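PDB 5IKY: oxalate biosynthetic component 1 from Burkholderia thailandensis, which produces oxalate as a bifunctional enzyme of quorum sensing-dependent oxalogenesis, combining serine hydrolase and lyase activities. Local coordinates for residues C695-D700 with R1064-H1069; S702-L707 with T993-V998; A977-L982 with G1003-H1008; D1018-C1023 with G1055-D1060. One frame throughout, in Å; residues are numbered along the deposited sequence.

In the fold
Contacts 1 and 2 carry the two-strand sheet of the cap region (696-697 with 704-705) onto loops of the alpha/beta-hydrolase region, and their centres are about 7 Å apart. Those loops bring H1069 (contact 1) and D997 (contact 2) together, and H1069 reaches S935 at its other ring nitrogen, an arrangement consistent with a Ser-His-Asp catalytic triad. Contact 4 lies about 11 Å, centre to centre, from contact 2 and touches it through two probable hydrogen bonds: F995 N to V1056 O (2.7 Å) and N996 OD1 to L1058 N (2.9 Å). Contact 3 lies about 14 Å from contact 2 by centres; its segment 1003-1008 directly follows helix 998-1002, capped by D997.

Contact 1: C695-D700 with R1064-H1069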
loop_
_atom_site.group_PDB
_atom_site.type_symbol
_atom_site.label_atom_id
_atom_site.label_comp_id
_atom_site.label_asym_id
_atom_site.label_seq_id
_atom_site.Cartn_x
_atom_site.Cartn_y
_atom_site.Cartn_z
ATOM N N CYS A 695 13.193 0.655 0.502
ATOM C CA CYS A 695 12.270 0.291 1.575
ATOM C C CYS A 695 11.886 1.483 2.453
ATOM O O CYS A 695 11.995 1.435 3.677
ATOM C CB CYS A 695 12.876 -0.824 2.424
ATOM S SG CYS A 695 13.334 -2.279 1.458
ATOM N N ARG A 696 11.433 2.549 1.802
ATOM C CA ARG A 696 10.955 3.752 2.471
ATOM C C ARG A 696 9.552 3.559 3.045
ATOM O O ARG A 696 8.805 2.684 2.605
ATOM C CB ARG A 696 10.934 4.924 1.487
ATOM C CG ARG A 696 12.075 5.905 1.591
ATOM C CD ARG A 696 11.899 6.993 0.539
ATOM N NE ARG A 696 10.534 7.518 0.530
ATOM C CZ ARG A 696 9.800 7.690 -0.567
ATOM N NH1 ARG A 696 10.295 7.384 -1.758
ATOM N NH2 ARG A 696 8.568 8.172 -0.473
ATOM N N TYR A 697 9.195 4.386 4.023
ATOM C CA TYR A 697 7.803 4.520 4.431
ATOM C C TYR A 697 7.139 5.573 3.559
ATOM O O TYR A 697 7.806 6.473 3.050
ATOM C CB TYR A 697 7.678 4.930 5.902
ATOM C CG TYR A 697 7.911 3.826 6.903
ATOM C CD1 TYR A 697 7.027 2.760 7.014
ATOM C CD2 TYR A 697 9.002 3.865 7.763
ATOM C CE1 TYR A 697 7.236 1.752 7.939
ATOM C CE2 TYR A 697 9.218 2.865 8.689
ATOM C CZ TYR A 697 8.335 1.812 8.774
ATOM O OH TYR A 697 8.555 0.818 9.700
ATOM N N ASN A 698 5.826 5.470 3.389
ATOM C CA ASN A 698 5.073 6.575 2.819
ATOM C C ASN A 698 4.843 7.614 3.918
ATOM O O ASN A 698 5.248 7.405 5.061
ATOM C CB ASN A 698 3.755 6.096 2.206
ATOM C CG ASN A 698 2.862 5.395 3.207
ATOM O OD1 ASN A 698 3.300 5.011 4.292
ATOM N ND2 ASN A 698 1.601 5.210 2.838
ATOM N N SER A 699 4.198 8.723 3.574
ATOM C CA SER A 699 4.150 9.892 4.451
ATOM C C SER A 699 3.576 9.639 5.851
ATOM O O SER A 699 4.024 10.254 6.818
ATOM C CB SER A 699 3.357 11.010 3.770
ATOM O OG SER A 699 2.073 10.561 3.376
ATOM N N ASP A 700 2.604 8.740 5.969
ATOM C CA ASP A 700 1.967 8.507 7.266
ATOM C C ASP A 700 2.141 7.074 7.776
ATOM O O ASP A 700 1.360 6.602 8.606
ATOM C CB ASP A 700 0.479 8.859 7.192
ATOM C CG ASP A 700 -0.317 7.867 6.375
ATOM O OD1 ASP A 700 0.283 7.165 5.533
ATOM O OD2 ASP A 700 -1.547 7.786 6.569
ATOM N N ARG A 1064 -0.181 2.018 13.290
ATOM C CA ARG A 1064 0.507 2.216 12.019
ATOM C C ARG A 1064 1.644 1.208 11.875
ATOM O O ARG A 1064 1.645 0.170 12.537
ATOM C CB ARG A 1064 1.035 3.647 11.912
ATOM C CG ARG A 1064 -0.054 4.686 11.691
ATOM C CD ARG A 1064 -0.816 4.403 10.404
ATOM N NE ARG A 1064 -1.850 5.399 10.139
ATOM C CZ ARG A 1064 -3.114 5.104 9.856
ATOM N NH1 ARG A 1064 -3.507 3.838 9.801
ATOM N NH2 ARG A 1064 -3.990 6.074 9.627
ATOM N N LEU A 1065 2.614 1.515 11.020
ATOM C CA LEU A 1065 3.664 0.553 10.699
ATOM C C LEU A 1065 5.070 1.027 11.068
ATOM O O LEU A 1065 6.057 0.374 10.729
ATOM C CB LEU A 1065 3.616 0.209 9.208
ATOM C CG LEU A 1065 2.347 -0.495 8.725
ATOM C CD1 LEU A 1065 2.406 -0.735 7.221
ATOM C CD2 LEU A 1065 2.138 -1.801 9.482
ATOM N N ASP A 1066 5.161 2.155 11.765
ATOM C CA ASP A 1066 6.455 2.674 12.197
ATOM C C ASP A 1066 7.023 1.821 13.329
ATOM O O ASP A 1066 6.284 1.083 13.988
ATOM C CB ASP A 1066 6.328 4.133 12.643
ATOM C CG ASP A 1066 7.671 4.838 12.726
ATOM O OD1 ASP A 1066 8.711 4.163 12.571
ATOM O OD2 ASP A 1066 7.687 6.068 12.948
ATOM N N ASP A 1067 8.335 1.925 13.539
ATOM C CA ASP A 1067 9.030 1.238 14.629
ATOM C C ASP A 1067 8.830 -0.278 14.560
ATOM O O ASP A 1067 8.460 -0.917 15.546
ATOM C CB ASP A 1067 8.560 1.785 15.984
ATOM C CG ASP A 1067 9.444 1.344 17.135
ATOM O OD1 ASP A 1067 10.577 1.857 17.249
ATOM O OD2 ASP A 1067 8.999 0.493 17.934
ATOM N N GLY A 1068 9.079 -0.848 13.384
ATOM C CA GLY A 1068 8.839 -2.261 13.157
ATOM C C GLY A 1068 10.056 -3.144 13.359
ATOM O O GLY A 1068 10.044 -4.317 12.988
ATOM N N HIS A 1069 11.105 -2.586 13.954
ATOM C CA HIS A 1069 12.338 -3.333 14.174
ATOM C C HIS A 1069 12.556 -3.657 15.654
ATOM O O HIS A 1069 13.541 -4.300 16.018
ATOM C CB HIS A 1069 13.534 -2.548 13.626
ATOM C CG HIS A 1069 14.789 -3.356 13.511
ATOM N ND1 HIS A 1069 14.850 -4.539 12.804
ATOM C CD2 HIS A 1069 16.029 -3.156 14.019
ATOM C CE1 HIS A 1069 16.075 -5.029 12.878
ATOM N NE2 HIS A 1069 16.809 -4.210 13.609
#
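Y697 and L1065 form the heart of a polar contact between cap and hydrolase regions, a tyrosine hydroxyl set against a backbone carbonyl. Y697 belongs to the short strand 696-697 of the cap region; L1065 lies in the loop between strand 1049-1054 and helix 1071-1076. Tyrosine suits the place because its ring spans the gap and still ends in a polar group. CG stands beside the backbone N (chi1 -77°), which starts the ring toward the loop, and Y697 OH lies 2.7 Å from L1065 O in a weak hydrogen bond. The same hydroxyl, Y697 OH, also lies 2.8 Å from N996 O.

Apolar contact backs the polar one: Y697 CE1 rests 4.1 Å from L1065 CB. The D1066 side chain crosses that of Y697 at about a right angle, D1066 OD1 lying 4.1 Å from Y697 CE2, with carboxylate and ring planes 56° apart.

At the margin, R1064 bends at chi2 (-60°), and its CD comes to 3.6 Å from D700 O. The charged ends are less close: D700 OD2 lies 4.3 Å from R1064 NH2, well out of the guanidinium plane. No N-H points at it, so any attraction is a general one between opposite charges. D700 OD1 is instead bonded to S702 OG.

Farther along the loop, H1069 bonds through ND1 to D997 and through NE2 to S935. A single cap hydroxyl therefore meets backbone oxygens of the two loops that carry D997 and H1069, so a shift of the cap strand could be felt near the probable triad.

Contact 2: S702-L707 with T993-V998; sequences SNVVNL and TAFNDV
V704 and F995 carry a mainly apolar contact. The phenyl ring starts with CG anti to the backbone N (chi1 168°) and extends toward the cap strand, where V704 meets it obliquely, V704 CG2 lying 4.0 Å from F995 CE2. L707 comes to the ring's edge instead, near its plane, with L707 CD1 3.7 Å from F995 CE1; the two side chains cross at about a right angle. The second branch of V704, anti to its own backbone N (chi1 -173°), touches V998, CG1 to CG1 at 3.9 Å. A branched valine suits this place: CG2 lies among the ring, F995 O and V998 CG1, while CG1 also meets V998 CG1.

Polar atoms play a smaller part across the interface. N703 OD1 lies at the ring edge, 4.0 Å from F995 CE2, where any attraction to the C-H rim would be weak. N996 turns its amide elsewhere, OD1 accepting a bond from L1058 N.

Backbone bonding shapes the second segment. A type I turn runs from A994 to D997, closed by D997 N to A994 O at 3.2 Å, and D997 then serves as N-cap of the following helix.

The turn links strand 988-992 to helix 998-1002. On the cap side, strand 704-705 pairs with strand 696-697, V998 also touches Y697 of that partner strand, and L707 reaches on to L1001 of the helix.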
loop_
_atom_site.group_PDB
_atom_site.type_symbol
_atom_site.label_atom_id
_atom_site.label_comp_id
_atom_site.label_asym_id
_atom_site.label_seq_id
_atom_site.Cartn_x
_atom_site.Cartn_y
_atom_site.Cartn_z
ATOM N N SER A 702 1.728 4.160 6.330
ATOM C CA SER A 702 0.655 3.247 5.944
ATOM C C SER A 702 1.181 2.097 5.098
ATOM O O SER A 702 0.523 1.068 4.952
ATOM C CB SER A 702 -0.432 3.988 5.160
ATOM O OG SER A 702 -0.934 5.093 5.882
ATOM N N ASN A 703 2.366 2.282 4.529
ATOM C CA ASN A 703 2.880 1.342 3.545
ATOM C C ASN A 703 4.394 1.453 3.387
ATOM O O ASN A 703 5.006 2.421 3.842
ATOM C CB ASN A 703 2.188 1.575 2.198
ATOM C CG ASN A 703 2.291 0.383 1.268
ATOM O OD1 ASN A 703 2.437 -0.757 1.709
ATOM N ND2 ASN A 703 2.219 0.644 -0.033
ATOM N N VAL A 704 4.989 0.453 2.746
ATOM C CA VAL A 704 6.415 0.463 2.455
ATOM C C VAL A 704 6.630 0.516 0.947
ATOM O O VAL A 704 6.046 -0.271 0.203
ATOM C CB VAL A 704 7.123 -0.775 3.040
ATOM C CG1 VAL A 704 8.627 -0.658 2.863
ATOM C CG2 VAL A 704 6.774 -0.939 4.512
ATOM N N VAL A 705 7.466 1.449 0.498
ATOM C CA VAL A 705 7.695 1.645 -0.930
ATOM C C VAL A 705 9.147 1.368 -1.311
ATOM O O VAL A 705 9.989 1.142 -0.443
ATOM C CB VAL A 705 7.319 3.075 -1.363
ATOM C CG1 VAL A 705 5.942 3.442 -0.833
ATOM C CG2 VAL A 705 8.353 4.068 -0.872
ATOM N N ASN A 706 9.424 1.392 -2.615
ATOM C CA ASN A 706 10.752 1.112 -3.167
ATOM C C ASN A 706 11.279 -0.257 -2.750
ATOM O O ASN A 706 12.434 -0.395 -2.345
ATOM C CB ASN A 706 11.750 2.200 -2.762
ATOM C CG ASN A 706 11.393 3.560 -3.331
ATOM O OD1 ASN A 706 10.675 3.658 -4.328
ATOM N ND2 ASN A 706 11.903 4.619 -2.706
ATOM N N LEU A 707 10.422 -1.266 -2.865
ATOM C CA LEU A 707 10.780 -2.634 -2.508
ATOM C C LEU A 707 11.500 -3.344 -3.648
ATOM O O LEU A 707 12.118 -4.390 -3.448
ATOM C CB LEU A 707 9.529 -3.421 -2.116
ATOM C CG LEU A 707 8.769 -2.891 -0.903
ATOM C CD1 LEU A 707 7.482 -3.672 -0.695
ATOM C CD2 LEU A 707 9.653 -2.970 0.325
ATOM N N THR A 993 10.235 -12.478 10.270
ATOM C CA THR A 993 10.509 -11.101 9.871
ATOM C C THR A 993 9.237 -10.407 9.386
ATOM O O THR A 993 8.460 -10.975 8.618
ATOM C CB THR A 993 11.588 -11.040 8.771
ATOM O OG1 THR A 993 12.789 -11.661 9.245
ATOM C CG2 THR A 993 11.889 -9.599 8.389
ATOM N N ALA A 994 9.034 -9.177 9.847
ATOM C CA ALA A 994 7.824 -8.424 9.537
ATOM C C ALA A 994 7.961 -7.593 8.261
ATOM O O ALA A 994 9.050 -7.135 7.914
ATOM C CB ALA A 994 7.454 -7.527 10.709
ATOM N N PHE A 995 6.842 -7.397 7.572
ATOM C CA PHE A 995 6.821 -6.637 6.328
ATOM C C PHE A 995 7.163 -5.168 6.548
ATOM O O PHE A 995 7.826 -4.548 5.719
ATOM C CB PHE A 995 5.453 -6.758 5.657
ATOM C CG PHE A 995 5.243 -5.793 4.525
ATOM C CD1 PHE A 995 5.903 -5.965 3.318
ATOM C CD2 PHE A 995 4.375 -4.721 4.663
ATOM C CE1 PHE A 995 5.708 -5.079 2.272
ATOM C CE2 PHE A 995 4.174 -3.834 3.622
ATOM C CZ PHE A 995 4.842 -4.013 2.425
ATOM N N ASN A 996 6.708 -4.613 7.667
ATOM C CA ASN A 996 6.968 -3.211 7.970
ATOM C C ASN A 996 8.306 -3.015 8.670
ATOM O O ASN A 996 8.651 -1.900 9.067
ATOM C CB ASN A 996 5.843 -2.629 8.825
ATOM C CG ASN A 996 5.547 -3.474 10.042
ATOM O OD1 ASN A 996 5.560 -4.702 9.974
ATOM N ND2 ASN A 996 5.285 -2.820 11.167
ATOM N N ASP A 997 9.056 -4.100 8.831
ATOM C CA ASP A 997 10.412 -3.999 9.351
ATOM C C ASP A 997 11.321 -3.535 8.221
ATOM O O ASP A 997 12.002 -4.341 7.585
ATOM C CB ASP A 997 10.886 -5.336 9.923
ATOM C CG ASP A 997 12.147 -5.202 10.754
ATOM O OD1 ASP A 997 12.837 -4.167 10.639
ATOM O OD2 ASP A 997 12.457 -6.141 11.517
ATOM N N VAL A 998 11.324 -2.228 7.981
ATOM C CA VAL A 998 12.013 -1.663 6.830
ATOM C C VAL A 998 13.530 -1.829 6.920
ATOM O O VAL A 998 14.207 -1.926 5.897
ATOM C CB VAL A 998 11.663 -0.168 6.652
ATOM C CG1 VAL A 998 10.189 -0.011 6.334
ATOM C CG2 VAL A 998 12.035 0.627 7.897
#

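Contact 3: A977-L982 with G1003-H1008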
loop_
_atom_site.group_PDB
_atom_site.type_symbol
_atom_site.label_atom_id
_atom_site.label_comp_id
_atom_site.label_asym_id
_atom_site.label_seq_id
_atom_site.Cartn_x
_atom_site.Cartn_y
_atom_site.Cartn_z
ATOM N N ALA A 977 17.866 -9.326 9.495
ATOM C CA ALA A 977 18.305 -8.163 8.730
ATOM C C ALA A 977 19.373 -8.530 7.704
ATOM O O ALA A 977 20.006 -7.657 7.109
ATOM C CB ALA A 977 18.822 -7.085 9.667
ATOM N N ALA A 978 19.568 -9.829 7.503
ATOM C CA ALA A 978 20.527 -10.322 6.524
ATOM C C ALA A 978 19.967 -11.558 5.834
ATOM O O ALA A 978 19.133 -12.265 6.399
ATOM C CB ALA A 978 21.863 -10.633 7.187
ATOM N N ASP A 979 20.422 -11.812 4.612
ATOM C CA ASP A 979 19.955 -12.965 3.853
ATOM C C ASP A 979 20.382 -14.272 4.502
ATOM O O ASP A 979 21.491 -14.387 5.026
ATOM C CB ASP A 979 20.475 -12.914 2.415
ATOM C CG ASP A 979 19.737 -11.904 1.562
ATOM O OD1 ASP A 979 18.585 -11.562 1.900
ATOM O OD2 ASP A 979 20.307 -11.461 0.542
ATOM N N ILE A 980 19.489 -15.254 4.470
ATOM C CA ILE A 980 19.825 -16.601 4.908
ATOM C C ILE A 980 20.241 -17.428 3.702
ATOM O O ILE A 980 19.412 -17.776 2.859
ATOM C CB ILE A 980 18.649 -17.287 5.620
ATOM C CG1 ILE A 980 18.223 -16.481 6.848
ATOM C CG2 ILE A 980 19.031 -18.706 6.019
ATOM C CD1 ILE A 980 17.052 -17.084 7.594
ATOM N N HIS A 981 21.531 -17.725 3.613
ATOM C CA HIS A 981 22.049 -18.513 2.505
ATOM C C HIS A 981 21.590 -19.956 2.645
ATOM O O HIS A 981 22.192 -20.748 3.370
ATOM C CB HIS A 981 23.570 -18.424 2.451
ATOM C CG HIS A 981 24.087 -17.020 2.400
ATOM N ND1 HIS A 981 24.435 -16.397 1.221
ATOM C CD2 HIS A 981 24.301 -16.114 3.383
ATOM C CE1 HIS A 981 24.847 -15.169 1.482
ATOM N NE2 HIS A 981 24.776 -14.972 2.786
ATOM N N LEU A 982 20.511 -20.280 1.942
ATOM C CA LEU A 982 19.837 -21.563 2.079
ATOM C C LEU A 982 20.714 -22.748 1.674
ATOM O O LEU A 982 20.590 -23.835 2.234
ATOM C CB LEU A 982 18.549 -21.556 1.251
ATOM C CG LEU A 982 17.670 -22.805 1.289
ATOM C CD1 LEU A 982 17.366 -23.204 2.722
ATOM C CD2 LEU A 982 16.386 -22.559 0.517
ATOM N N GLY A 1003 17.880 -4.828 4.415
ATOM C CA GLY A 1003 19.049 -5.670 4.585
ATOM C C GLY A 1003 18.908 -7.046 3.963
ATOM O O GLY A 1003 19.840 -7.849 4.008
ATOM N N THR A 1004 17.744 -7.323 3.380
ATOM C CA THR A 1004 17.477 -8.639 2.807
ATOM C C THR A 1004 17.036 -8.551 1.351
ATOM O O THR A 1004 16.750 -7.467 0.843
ATOM C CB THR A 1004 16.400 -9.391 3.604
ATOM O OG1 THR A 1004 15.256 -8.544 3.779
ATOM C CG2 THR A 1004 16.938 -9.793 4.968
ATOM N N THR A 1005 16.984 -9.700 0.683
ATOM C CA THR A 1005 16.608 -9.746 -0.728
ATOM C C THR A 1005 15.548 -10.807 -1.004
ATOM O O THR A 1005 15.138 -10.998 -2.147
ATOM C CB THR A 1005 17.829 -10.022 -1.633
ATOM O OG1 THR A 1005 18.401 -11.293 -1.297
ATOM C CG2 THR A 1005 18.882 -8.933 -1.471
ATOM N N SER A 1006 15.109 -11.496 0.045
ATOM C CA SER A 1006 14.083 -12.525 -0.093
ATOM C C SER A 1006 12.736 -11.901 -0.440
ATOM O O SER A 1006 12.344 -10.894 0.149
ATOM C CB SER A 1006 13.969 -13.348 1.193
ATOM O OG SER A 1006 13.001 -14.376 1.065
ATOM N N ARG A 1007 12.031 -12.502 -1.395
ATOM C CA ARG A 1007 10.731 -11.991 -1.822
ATOM C C ARG A 1007 9.612 -12.372 -0.853
ATOM O O ARG A 1007 8.518 -11.806 -0.902
ATOM C CB ARG A 1007 10.391 -12.500 -3.225
ATOM C CG ARG A 1007 11.340 -12.031 -4.313
ATOM C CD ARG A 1007 10.883 -12.522 -5.678
ATOM N NE ARG A 1007 11.791 -12.114 -6.747
ATOM C CZ ARG A 1007 11.631 -11.024 -7.489
ATOM N NH1 ARG A 1007 10.591 -10.225 -7.283
ATOM N NH2 ARG A 1007 12.509 -10.732 -8.439
ATOM N N HIS A 1008 9.893 -13.329 0.028
ATOM C CA HIS A 1008 8.901 -13.813 0.984
ATOM C C HIS A 1008 8.483 -12.744 1.993
ATOM O O HIS A 1008 7.385 -12.801 2.548
ATOM C CB HIS A 1008 9.436 -15.042 1.727
ATOM C CG HIS A 1008 9.548 -16.266 0.871
ATOM N ND1 HIS A 1008 8.453 -16.875 0.298
ATOM C CD2 HIS A 1008 10.625 -16.997 0.496
ATOM C CE1 HIS A 1008 8.851 -17.927 -0.397
ATOM N NE2 HIS A 1008 10.165 -18.022 -0.292
#
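G1003 meets A977 and A978 through backbone atoms. Its CA makes a bent CA-H...O contact with A977 O (3.4 Å from G1003 CA), while its carbonyl oxygen receives the CA-H of A978, at 3.6 Å from A978 CA. A beta carbon here would collide with A977 O, which makes glycine apt. Two acceptors, A977 O and G1003 O, lie only 3.1 Å apart, but G1003 O is bonded to N860 ND2.

T1004 follows with its methyl CG2 3.6 Å from A978 O; its hydroxyl turns back to S1000 O in the helix just before.

T1005 supplies the two hydrogen bonds between the segments, gripping both oxygens of the D979 carboxylate. T1005 N donates to the syn lone pair of D979 OD1 at 2.7 Å. With OG1 held between the backbone N and the carbonyl carbon (chi1 61°), the hydroxyl donates to D979 OD2, also at 2.7 Å, from 37° above the carboxylate plane. This pair of bonds should limit rotation of the carboxylate.

Together the segments join the loop after strand 969-976 to the one after helix 998-1002. A978 packs on helix 937-955, and N860, closing helix 849-860, binds both D979 N and G1003 O.

Contact 4: D1018-C1023 with G1055-D1060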
loop_
_atom_site.group_PDB
_atom_site.type_symbol
_atom_site.label_atom_id
_atom_site.label_comp_id
_atom_site.label_asym_id
_atom_site.label_seq_id
_atom_site.Cartn_x
_atom_site.Cartn_y
_atom_site.Cartn_z
ATOM N N ASP A 1018 -5.143 -8.321 3.394
ATOM C CA ASP A 1018 -6.470 -8.046 3.937
ATOM C C ASP A 1018 -6.413 -7.866 5.447
ATOM O O ASP A 1018 -6.999 -6.930 5.994
ATOM C CB ASP A 1018 -7.447 -9.169 3.586
ATOM C CG ASP A 1018 -7.847 -9.161 2.124
ATOM O OD1 ASP A 1018 -7.863 -8.070 1.515
ATOM O OD2 ASP A 1018 -8.152 -10.246 1.586
ATOM N N VAL A 1019 -5.707 -8.776 6.114
ATOM C CA VAL A 1019 -5.543 -8.719 7.560
ATOM C C VAL A 1019 -4.876 -7.411 7.976
ATOM O O VAL A 1019 -5.278 -6.780 8.954
ATOM C CB VAL A 1019 -4.707 -9.907 8.077
ATOM C CG1 VAL A 1019 -4.602 -9.864 9.594
ATOM C CG2 VAL A 1019 -5.315 -11.226 7.615
ATOM N N LEU A 1020 -3.865 -7.005 7.212
ATOM C CA LEU A 1020 -3.112 -5.789 7.498
ATOM C C LEU A 1020 -4.004 -4.549 7.494
ATOM O O LEU A 1020 -3.937 -3.726 8.406
ATOM C CB LEU A 1020 -1.970 -5.628 6.487
ATOM C CG LEU A 1020 -1.010 -4.449 6.666
ATOM C CD1 LEU A 1020 0.412 -4.871 6.330
ATOM C CD2 LEU A 1020 -1.427 -3.276 5.794
ATOM N N GLN A 1021 -4.838 -4.419 6.467
ATOM C CA GLN A 1021 -5.708 -3.252 6.332
ATOM C C GLN A 1021 -6.841 -3.251 7.355
ATOM O O GLN A 1021 -7.359 -2.191 7.712
ATOM C CB GLN A 1021 -6.289 -3.173 4.922
ATOM C CG GLN A 1021 -5.824 -1.953 4.140
ATOM C CD GLN A 1021 -6.448 -0.661 4.639
ATOM O OE1 GLN A 1021 -7.534 -0.666 5.222
ATOM N NE2 GLN A 1021 -5.751 0.453 4.430
ATOM N N HIS A 1022 -7.217 -4.436 7.827
ATOM C CA HIS A 1022 -8.206 -4.543 8.891
ATOM C C HIS A 1022 -7.626 -4.053 10.212
ATOM O O HIS A 1022 -8.323 -3.428 11.011
ATOM C CB HIS A 1022 -8.703 -5.986 9.035
ATOM C CG HIS A 1022 -9.898 -6.303 8.189
ATOM N ND1 HIS A 1022 -10.144 -7.564 7.689
ATOM C CD2 HIS A 1022 -10.922 -5.525 7.763
ATOM C CE1 HIS A 1022 -11.264 -7.548 6.988
ATOM N NE2 HIS A 1022 -11.755 -6.323 7.017
ATOM N N CYS A 1023 -6.347 -4.341 10.435
ATOM C CA CYS A 1023 -5.670 -3.937 11.662
ATOM C C CYS A 1023 -5.220 -2.477 11.620
ATOM O O CYS A 1023 -4.815 -1.920 12.639
ATOM C CB CYS A 1023 -4.469 -4.845 11.930
ATOM S SG CYS A 1023 -4.892 -6.572 12.255
ATOM N N GLY A 1055 3.599 -12.844 5.883
ATOM C CA GLY A 1055 2.433 -12.075 6.279
ATOM C C GLY A 1055 2.590 -11.420 7.635
ATOM O O GLY A 1055 1.673 -10.764 8.130
ATOM N N VAL A 1056 3.758 -11.601 8.242
ATOM C CA VAL A 1056 4.042 -11.004 9.538
ATOM C C VAL A 1056 4.182 -9.492 9.410
ATOM O O VAL A 1056 4.851 -8.996 8.504
ATOM C CB VAL A 1056 5.330 -11.584 10.163
ATOM C CG1 VAL A 1056 5.592 -10.961 11.527
ATOM C CG2 VAL A 1056 5.235 -13.097 10.276
ATOM N N PHE A 1057 3.530 -8.764 10.309
ATOM C CA PHE A 1057 3.738 -7.325 10.418
ATOM C C PHE A 1057 3.511 -6.888 11.859
ATOM O O PHE A 1057 2.889 -7.605 12.642
ATOM C CB PHE A 1057 2.822 -6.556 9.457
ATOM C CG PHE A 1057 1.357 -6.683 9.770
ATOM C CD1 PHE A 1057 0.609 -7.722 9.242
ATOM C CD2 PHE A 1057 0.723 -5.750 10.577
ATOM C CE1 PHE A 1057 -0.740 -7.836 9.523
ATOM C CE2 PHE A 1057 -0.624 -5.860 10.862
ATOM C CZ PHE A 1057 -1.356 -6.905 10.336
ATOM N N LEU A 1058 4.028 -5.717 12.212
ATOM C CA LEU A 1058 3.946 -5.233 13.582
ATOM C C LEU A 1058 3.272 -3.870 13.651
ATOM O O LEU A 1058 3.660 -2.940 12.945
ATOM C CB LEU A 1058 5.341 -5.155 14.207
ATOM C CG LEU A 1058 6.202 -6.417 14.115
ATOM C CD1 LEU A 1058 7.560 -6.185 14.761
ATOM C CD2 LEU A 1058 5.492 -7.602 14.753
ATOM N N LEU A 1059 2.264 -3.758 14.508
ATOM C CA LEU A 1059 1.572 -2.492 14.707
ATOM C C LEU A 1059 2.318 -1.625 15.712
ATOM O O LEU A 1059 2.940 -2.135 16.643
ATOM C CB LEU A 1059 0.138 -2.730 15.181
ATOM C CG LEU A 1059 -0.833 -3.321 14.155
ATOM C CD1 LEU A 1059 -2.243 -3.387 14.726
ATOM C CD2 LEU A 1059 -0.808 -2.517 12.861
ATOM N N ASP A 1060 2.260 -0.311 15.516
ATOM C CA ASP A 1060 2.834 0.620 16.479
ATOM C C ASP A 1060 1.735 1.113 17.419
ATOM O O ASP A 1060 0.634 0.560 17.433
ATOM C CB ASP A 1060 3.529 1.788 15.767
ATOM C CG ASP A 1060 2.551 2.799 15.186
ATOM O OD1 ASP A 1060 1.384 2.436 14.940
ATOM O OD2 ASP A 1060 2.958 3.959 14.965
#
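Helix 1015-1025 of the alpha/beta-hydrolase region packs here, through L1020 and its neighbours, on F1057 in the loop that follows strand 1049-1054. A phenyl ring suits the site because its face and edge can meet different partners. L1020 CD1 sits over one face, 4.2 Å from the ring centroid and 19° off the normal, a CH-pi contact. The helix backbone is close too: F1057 CZ lies 3.5 Å from L1020 CA. CG of F1057 stands between its backbone N and carbonyl carbon (chi1 65°), the first step in directing the ring at the helix.

Three residues on, nearly one turn, C1023 meets the ring's edge in a sulfur-aromatic contact, with SG 5.4 Å from the centroid and 84° off the normal. V1019 CG1 is a looser neighbour, 4.4 Å from F1057 CE1.

L1059 extends the contact beyond the ring. Its CD1 rests 3.9 Å from C1023 CB and 3.6 Å from C1023 O, while its CD2 lies in plane at the edge of F1057. Y1032 stacks on the F1057 ring too.

Alternation of F1057 and L1059 toward this helix with L1058 toward helix 1071-1076 is typical of extended backbone, here just past an alpha/beta-hydrolase sheet strand.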